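Local coordinates for substrate binding periplasmic protein (Ralstonia solanacearum, PDB 3LOP) that binds leucine in the cleft between its two lobes and probably serves as the periplasmic receptor of an amino-acid transporter, at residues Asp34-Asn39 and Glu45-Val50; Lys131-Leu136 and Thr159-Thr164. All blocks are in the same frame, centred on the assembly; numbering follows the deposited sequence.

Contact 1: Asp34-Asn39 and Glu45-Val50; sequences DWLNLN and ETIRLV. With EDO (1,2-ethanediol), chain C.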
loop_
_atom_site.group_PDB
_atom_site.type_symbol
_atom_site.label_atom_id
_atom_site.label_comp_id
_atom_site.label_asym_id
_atom_site.label_seq_id
_atom_site.Cartn_x
_atom_site.Cartn_y
_atom_site.Cartn_z
ATOM N N ASP A 34 8.380 3.149 -18.104
ATOM C CA ASP A 34 8.785 4.089 -19.150
ATOM C C ASP A 34 10.296 4.290 -19.054
ATOM O O ASP A 34 10.989 4.365 -20.062
ATOM C CB ASP A 34 8.088 5.446 -18.986
ATOM C CG ASP A 34 6.634 5.419 -19.420
ATOM O OD1 ASP A 34 6.255 4.516 -20.195
ATOM O OD2 ASP A 34 5.871 6.319 -19.001
ATOM N N TRP A 35 10.791 4.376 -17.823
ATOM C CA TRP A 35 12.217 4.552 -17.535
ATOM C C TRP A 35 12.990 3.331 -18.036
ATOM O O TRP A 35 14.024 3.461 -18.703
ATOM C CB TRP A 35 12.363 4.744 -16.021
ATOM C CG TRP A 35 13.732 4.605 -15.401
ATOM C CD1 TRP A 35 14.069 3.748 -14.393
ATOM C CD2 TRP A 35 14.883 5.442 -15.610
ATOM N NE1 TRP A 35 15.341 4.000 -13.951
ATOM C CE2 TRP A 35 15.869 5.035 -14.681
ATOM C CE3 TRP A 35 15.178 6.496 -16.488
ATOM C CZ2 TRP A 35 17.125 5.644 -14.598
ATOM C CZ3 TRP A 35 16.433 7.103 -16.404
ATOM C CH2 TRP A 35 17.388 6.673 -15.465
ATOM N N LEU A 36 12.472 2.145 -17.734
ATOM C CA LEU A 36 13.098 0.902 -18.166
ATOM C C LEU A 36 13.152 0.862 -19.692
ATOM O O LEU A 36 14.168 0.483 -20.281
ATOM C CB LEU A 36 12.299 -0.293 -17.640
ATOM C CG LEU A 36 12.808 -1.690 -17.995
ATOM C CD1 LEU A 36 14.185 -1.907 -17.387
ATOM C CD2 LEU A 36 11.824 -2.730 -17.479
ATOM N N ASN A 37 12.053 1.249 -20.332
ATOM C CA ASN A 37 12.019 1.266 -21.781
ATOM C C ASN A 37 13.013 2.295 -22.330
ATOM O O ASN A 37 13.684 2.053 -23.300
ATOM C CB ASN A 37 10.600 1.540 -22.310
ATOM C CG ASN A 37 9.665 0.341 -22.152
ATOM O OD1 ASN A 37 10.107 -0.810 -22.119
ATOM N ND2 ASN A 37 8.363 0.612 -22.072
ATOM N N LEU A 38 13.146 3.453 -21.717
ATOM C CA LEU A 38 14.121 4.397 -22.250
ATOM C C LEU A 38 15.533 3.806 -22.206
ATOM O O LEU A 38 16.401 4.155 -23.014
ATOM C CB LEU A 38 14.102 5.685 -21.440
ATOM C CG LEU A 38 12.953 6.666 -21.632
ATOM C CD1 LEU A 38 13.198 7.876 -20.743
ATOM C CD2 LEU A 38 12.871 7.093 -23.091
ATOM N N ASN A 39 15.754 2.910 -21.250
ATOM C CA ASN A 39 17.052 2.283 -21.064
ATOM C C ASN A 39 17.230 0.986 -21.836
ATOM O O ASN A 39 18.178 0.250 -21.592
ATOM C CB ASN A 39 17.300 2.027 -19.575
ATOM C CG ASN A 39 17.745 3.274 -18.839
ATOM O OD1 ASN A 39 18.916 3.645 -18.887
ATOM N ND2 ASN A 39 16.810 3.937 -18.164
ATOM N N GLU A 45 13.309 -6.153 -25.159
ATOM C CA GLU A 45 11.865 -6.142 -25.341
ATOM C C GLU A 45 11.198 -4.973 -24.622
ATOM O O GLU A 45 11.611 -4.588 -23.529
ATOM C CB GLU A 45 11.265 -7.466 -24.859
ATOM C CG GLU A 45 11.825 -8.686 -25.575
ATOM C CD GLU A 45 11.118 -9.970 -25.189
ATOM O OE1 GLU A 45 9.923 -10.115 -25.524
ATOM O OE2 GLU A 45 11.757 -10.833 -24.551
ATOM N N THR A 46 10.174 -4.412 -25.259
ATOM C CA THR A 46 9.420 -3.285 -24.713
ATOM C C THR A 46 8.379 -3.785 -23.722
ATOM O O THR A 46 7.683 -4.764 -23.987
ATOM C CB THR A 46 8.629 -2.526 -25.807
ATOM O OG1 THR A 46 9.505 -2.091 -26.842
ATOM C CG2 THR A 46 7.959 -1.304 -25.228
ATOM N N ILE A 47 8.262 -3.101 -22.589
ATOM C CA ILE A 47 7.269 -3.476 -21.595
ATOM C C ILE A 47 6.056 -2.575 -21.790
ATOM O O ILE A 47 6.190 -1.361 -21.931
ATOM C CB ILE A 47 7.797 -3.289 -20.158
ATOM C CG1 ILE A 47 9.074 -4.109 -19.960
ATOM C CG2 ILE A 47 6.724 -3.704 -19.153
ATOM C CD1 ILE A 47 8.908 -5.598 -20.217
ATOM N N ARG A 48 4.873 -3.178 -21.827
ATOM C CA ARG A 48 3.647 -2.412 -21.985
ATOM C C ARG A 48 2.789 -2.599 -20.748
ATOM O O ARG A 48 2.440 -3.724 -20.395
ATOM C CB ARG A 48 2.856 -2.875 -23.213
ATOM C CG ARG A 48 1.567 -2.082 -23.410
ATOM C CD ARG A 48 0.695 -2.611 -24.540
ATOM N NE ARG A 48 0.170 -3.944 -24.260
ATOM C CZ ARG A 48 -0.918 -4.451 -24.830
ATOM N NH1 ARG A 48 -1.601 -3.733 -25.711
ATOM N NH2 ARG A 48 -1.325 -5.674 -24.520
ATOM N N LEU A 49 2.467 -1.496 -20.085
ATOM C CA LEU A 49 1.622 -1.541 -18.899
ATOM C C LEU A 49 0.227 -1.093 -19.293
ATOM O O LEU A 49 0.049 -0.003 -19.837
ATOM C CB LEU A 49 2.164 -0.618 -17.806
ATOM C CG LEU A 49 1.240 -0.410 -16.600
ATOM C CD1 LEU A 49 1.008 -1.731 -15.878
ATOM C CD2 LEU A 49 1.864 0.605 -15.654
ATOM N N VAL A 50 -0.758 -1.945 -19.028
ATOM C CA VAL A 50 -2.147 -1.641 -19.339
ATOM C C VAL A 50 -2.882 -1.522 -18.009
ATOM O O VAL A 50 -2.824 -2.426 -17.176
ATOM C CB VAL A 50 -2.789 -2.764 -20.184
ATOM C CG1 VAL A 50 -4.204 -2.375 -20.584
ATOM C CG2 VAL A 50 -1.945 -3.031 -21.423
HETATM C C1 EDO C . 5.111 1.426 -19.995
HETATM O O1 EDO C . 4.435 2.288 -19.077
HETATM C C2 EDO C . 4.483 1.558 -21.377
HETATM O O2 EDO C . 3.170 1.005 -21.352
#
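The carboxamide of Asn37 grips both polar backbone atoms of Ile47, where strand 47-53 begins. Ile47 N donates to Asn37 OD1 at 3.0 Å, almost straight (178°), and Asn37 ND2 donates back to Ile47 O at 2.9 Å. Ile47 O lies 3° out of the amide plane of Asn37 and receives the ND2 hydrogen in its own carbonyl plane, on a lone pair; the Ile47 N-H is tilted somewhat from the carbonyl plane of Asn37. Asn37 CG, anti to the carbonyl carbon (chi1 -74°), sends the amide out to the strand. Engaged at both ends, the amide is held against rotation. The Thr46 side chain crosses it at about a right angle, Thr46 CG2 lying 3.7 Å from Asn37 ND2. In the beta-alpha-beta unit of strand 6-12, helix 19-38 and strand 47-53, the asparagine ties the helix end to the second strand, whose other edge pairs with the first. Leu36 CD2 meets Ile47 CG1 at 4.0 Å, beside Ile42 of the connecting loop. An ethanediol, probably from the crystallisation liquor, links Asp34 to Leu49: Leu49 N donates to its O2 at 2.9 Å and its O1 to Asp34 OD1 at 3.1 Å, while Asp34 OD2 forms a salt bridge with Arg30 NH1.

Contact 2: Lys131-Leu136 and Thr159-Thr164; sequences KMITAL and TGVERT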
loop_
_atom_site.group_PDB
_atom_site.type_symbol
_atom_site.label_atom_id
_atom_site.label_comp_id
_atom_site.label_asym_id
_atom_site.label_seq_id
_atom_site.Cartn_x
_atom_site.Cartn_y
_atom_site.Cartn_z
ATOM N N LYS A 131 4.251 -3.007 15.888
ATOM C CA LYS A 131 5.267 -1.997 16.152
ATOM C C LYS A 131 4.704 -0.693 16.722
ATOM O O LYS A 131 5.199 -0.194 17.732
ATOM C CB LYS A 131 6.060 -1.715 14.873
ATOM C CG LYS A 131 7.505 -1.296 15.116
ATOM C CD LYS A 131 8.289 -1.252 13.812
ATOM C CE LYS A 131 9.746 -0.894 14.048
ATOM N NZ LYS A 131 10.425 -1.890 14.920
HETATM N N MSE A 132 3.666 -0.152 16.088
HETATM C CA MSE A 132 3.071 1.104 16.548
HETATM C C MSE A 132 2.337 1.005 17.880
HETATM O O MSE A 132 2.496 1.865 18.746
HETATM C CB MSE A 132 2.100 1.658 15.501
HETATM C CG MSE A 132 2.763 2.246 14.274
HETATM SE SE MSE A 132 1.471 3.082 13.097
HETATM C CE MSE A 132 0.992 1.540 12.039
ATOM N N ILE A 133 1.519 -0.029 18.038
ATOM C CA ILE A 133 0.767 -0.192 19.272
ATOM C C ILE A 133 1.689 -0.500 20.447
ATOM O O ILE A 133 1.519 0.049 21.534
ATOM C CB ILE A 133 -0.307 -1.300 19.125
ATOM C CG1 ILE A 133 -1.313 -0.899 18.041
ATOM C CG2 ILE A 133 -1.031 -1.513 20.449
ATOM C CD1 ILE A 133 -2.055 0.393 18.335
ATOM N N THR A 134 2.679 -1.359 20.230
ATOM C CA THR A 134 3.606 -1.692 21.306
ATOM C C THR A 134 4.368 -0.444 21.745
ATOM O O THR A 134 4.672 -0.279 22.927
ATOM C CB THR A 134 4.598 -2.786 20.872
ATOM O OG1 THR A 134 3.877 -3.986 20.579
ATOM C CG2 THR A 134 5.600 -3.072 21.982
ATOM N N ALA A 135 4.670 0.434 20.794
ATOM C CA ALA A 135 5.375 1.671 21.109
ATOM C C ALA A 135 4.506 2.530 22.026
ATOM O O ALA A 135 5.004 3.124 22.984
ATOM C CB ALA A 135 5.706 2.431 19.829
ATOM N N LEU A 136 3.208 2.589 21.733
ATOM C CA LEU A 136 2.275 3.372 22.544
ATOM C C LEU A 136 2.181 2.810 23.955
ATOM O O LEU A 136 2.264 3.550 24.937
ATOM C CB LEU A 136 0.878 3.371 21.917
ATOM C CG LEU A 136 0.623 4.196 20.650
ATOM C CD1 LEU A 136 -0.770 3.892 20.133
ATOM C CD2 LEU A 136 0.766 5.675 20.948
ATOM N N THR A 159 -8.988 -6.544 14.538
ATOM C CA THR A 159 -8.439 -7.816 14.989
ATOM C C THR A 159 -6.972 -7.658 15.374
ATOM O O THR A 159 -6.537 -8.163 16.411
ATOM C CB THR A 159 -8.549 -8.887 13.889
ATOM O OG1 THR A 159 -9.931 -9.097 13.566
ATOM C CG2 THR A 159 -7.936 -10.201 14.360
ATOM N N GLY A 160 -6.222 -6.948 14.537
ATOM C CA GLY A 160 -4.809 -6.737 14.792
ATOM C C GLY A 160 -4.528 -5.936 16.047
ATOM O O GLY A 160 -3.693 -6.323 16.862
ATOM N N VAL A 161 -5.222 -4.814 16.206
ATOM C CA VAL A 161 -5.028 -3.976 17.378
ATOM C C VAL A 161 -5.443 -4.720 18.644
ATOM O O VAL A 161 -4.771 -4.627 19.673
ATOM C CB VAL A 161 -5.826 -2.654 17.256
ATOM C CG1 VAL A 161 -5.761 -1.881 18.562
ATOM C CG2 VAL A 161 -5.250 -1.805 16.129
ATOM N N GLU A 162 -6.539 -5.471 18.568
ATOM C CA GLU A 162 -7.010 -6.229 19.724
ATOM C C GLU A 162 -5.986 -7.283 20.131
ATOM O O GLU A 162 -5.747 -7.500 21.319
ATOM C CB GLU A 162 -8.346 -6.914 19.420
ATOM C CG GLU A 162 -9.485 -5.955 19.126
ATOM C CD GLU A 162 -10.818 -6.661 18.954
ATOM O OE1 GLU A 162 -10.872 -7.657 18.201
ATOM O OE2 GLU A 162 -11.812 -6.215 19.566
ATOM N N ARG A 163 -5.383 -7.930 19.141
ATOM C CA ARG A 163 -4.391 -8.968 19.403
ATOM C C ARG A 163 -3.172 -8.400 20.121
ATOM O O ARG A 163 -2.714 -8.956 21.121
ATOM C CB ARG A 163 -3.959 -9.626 18.091
ATOM C CG ARG A 163 -2.957 -10.761 18.262
ATOM C CD ARG A 163 -2.645 -11.406 16.922
ATOM N NE ARG A 163 -3.858 -11.891 16.273
ATOM C CZ ARG A 163 -3.906 -12.377 15.036
ATOM N NH1 ARG A 163 -2.803 -12.446 14.304
ATOM N NH2 ARG A 163 -5.062 -12.788 14.530
ATOM N N THR A 164 -2.649 -7.290 19.612
ATOM C CA THR A 164 -1.482 -6.664 20.213
ATOM C C THR A 164 -1.797 -6.177 21.624
ATOM O O THR A 164 -1.016 -6.388 22.550
ATOM C CB THR A 164 -0.990 -5.477 19.359
ATOM O OG1 THR A 164 -0.714 -5.932 18.028
ATOM C CG2 THR A 164 0.286 -4.881 19.954
#
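Thr164 lays its methyl against the branch point of Ile133, with Thr164 CG2 3.7 Å from Ile133 CG2 and equally close to Ile133 CB. The two side chains meet at a slant, and each points from its own helix toward the other. In Thr164 the methyl stands opposite the backbone N while the hydroxyl lies beside it (chi1 -57°); this rotation turns the methyl to the isoleucine and the hydroxyl to Asp130 OD1, with which it is hydrogen-bonded. The same methyl also packs against a polar atom, Thr134 OG1, at 3.8 Å, with the two threonines crossing nearly at right angles. Thr134 OG1 is itself hydrogen-bonded to the backbone oxygen of Asp130, one turn earlier in helix 125-138. Asp130 therefore serves both threonine hydroxyls, one through its side chain and one through its main chain. On the inner side, the other arm of Ile133 extends toward Val161, and Ile133 CD1 comes within 4.4 Å of Val161 CG1. Phe201 of strand 199-203 touches both residues from the sheet, while Ile129, a turn before Ile133, adds to the apolar surface around Val161 and Thr164. The helices pack side by side on one face of the four-stranded parallel sheet of their domain, with local axes 9.8 Å apart and crossing at -41°. Between these segments the contact is made by methyl and methine groups and one hydroxyl oxygen, which implies that shape and burial hold this part of the interface, while Asp130 supplies a polar link between the helices.

In the fold
Contacts 1 and 2 occupy opposite sides of the chain's centre, 41 Å apart between centres and about 28 Å between nearest atoms, and follow one another in series along the chain. Each belongs to a different lobe, built on its own parallel sheet: contact 1 to the five-stranded one, at one of its outermost strands, 47-53, and contact 2 to the four-stranded one, where two helices pack over strand 199-203. This two-lobed plan is that of periplasmic binding proteins, with the bound leucine held by residues from both lobes, such as Gln18 and Thr205. Contact 2 lies nearer to it, the side chain of Val161 being about 13 Å from the ligand, yet neither contact contributes a pocket residue.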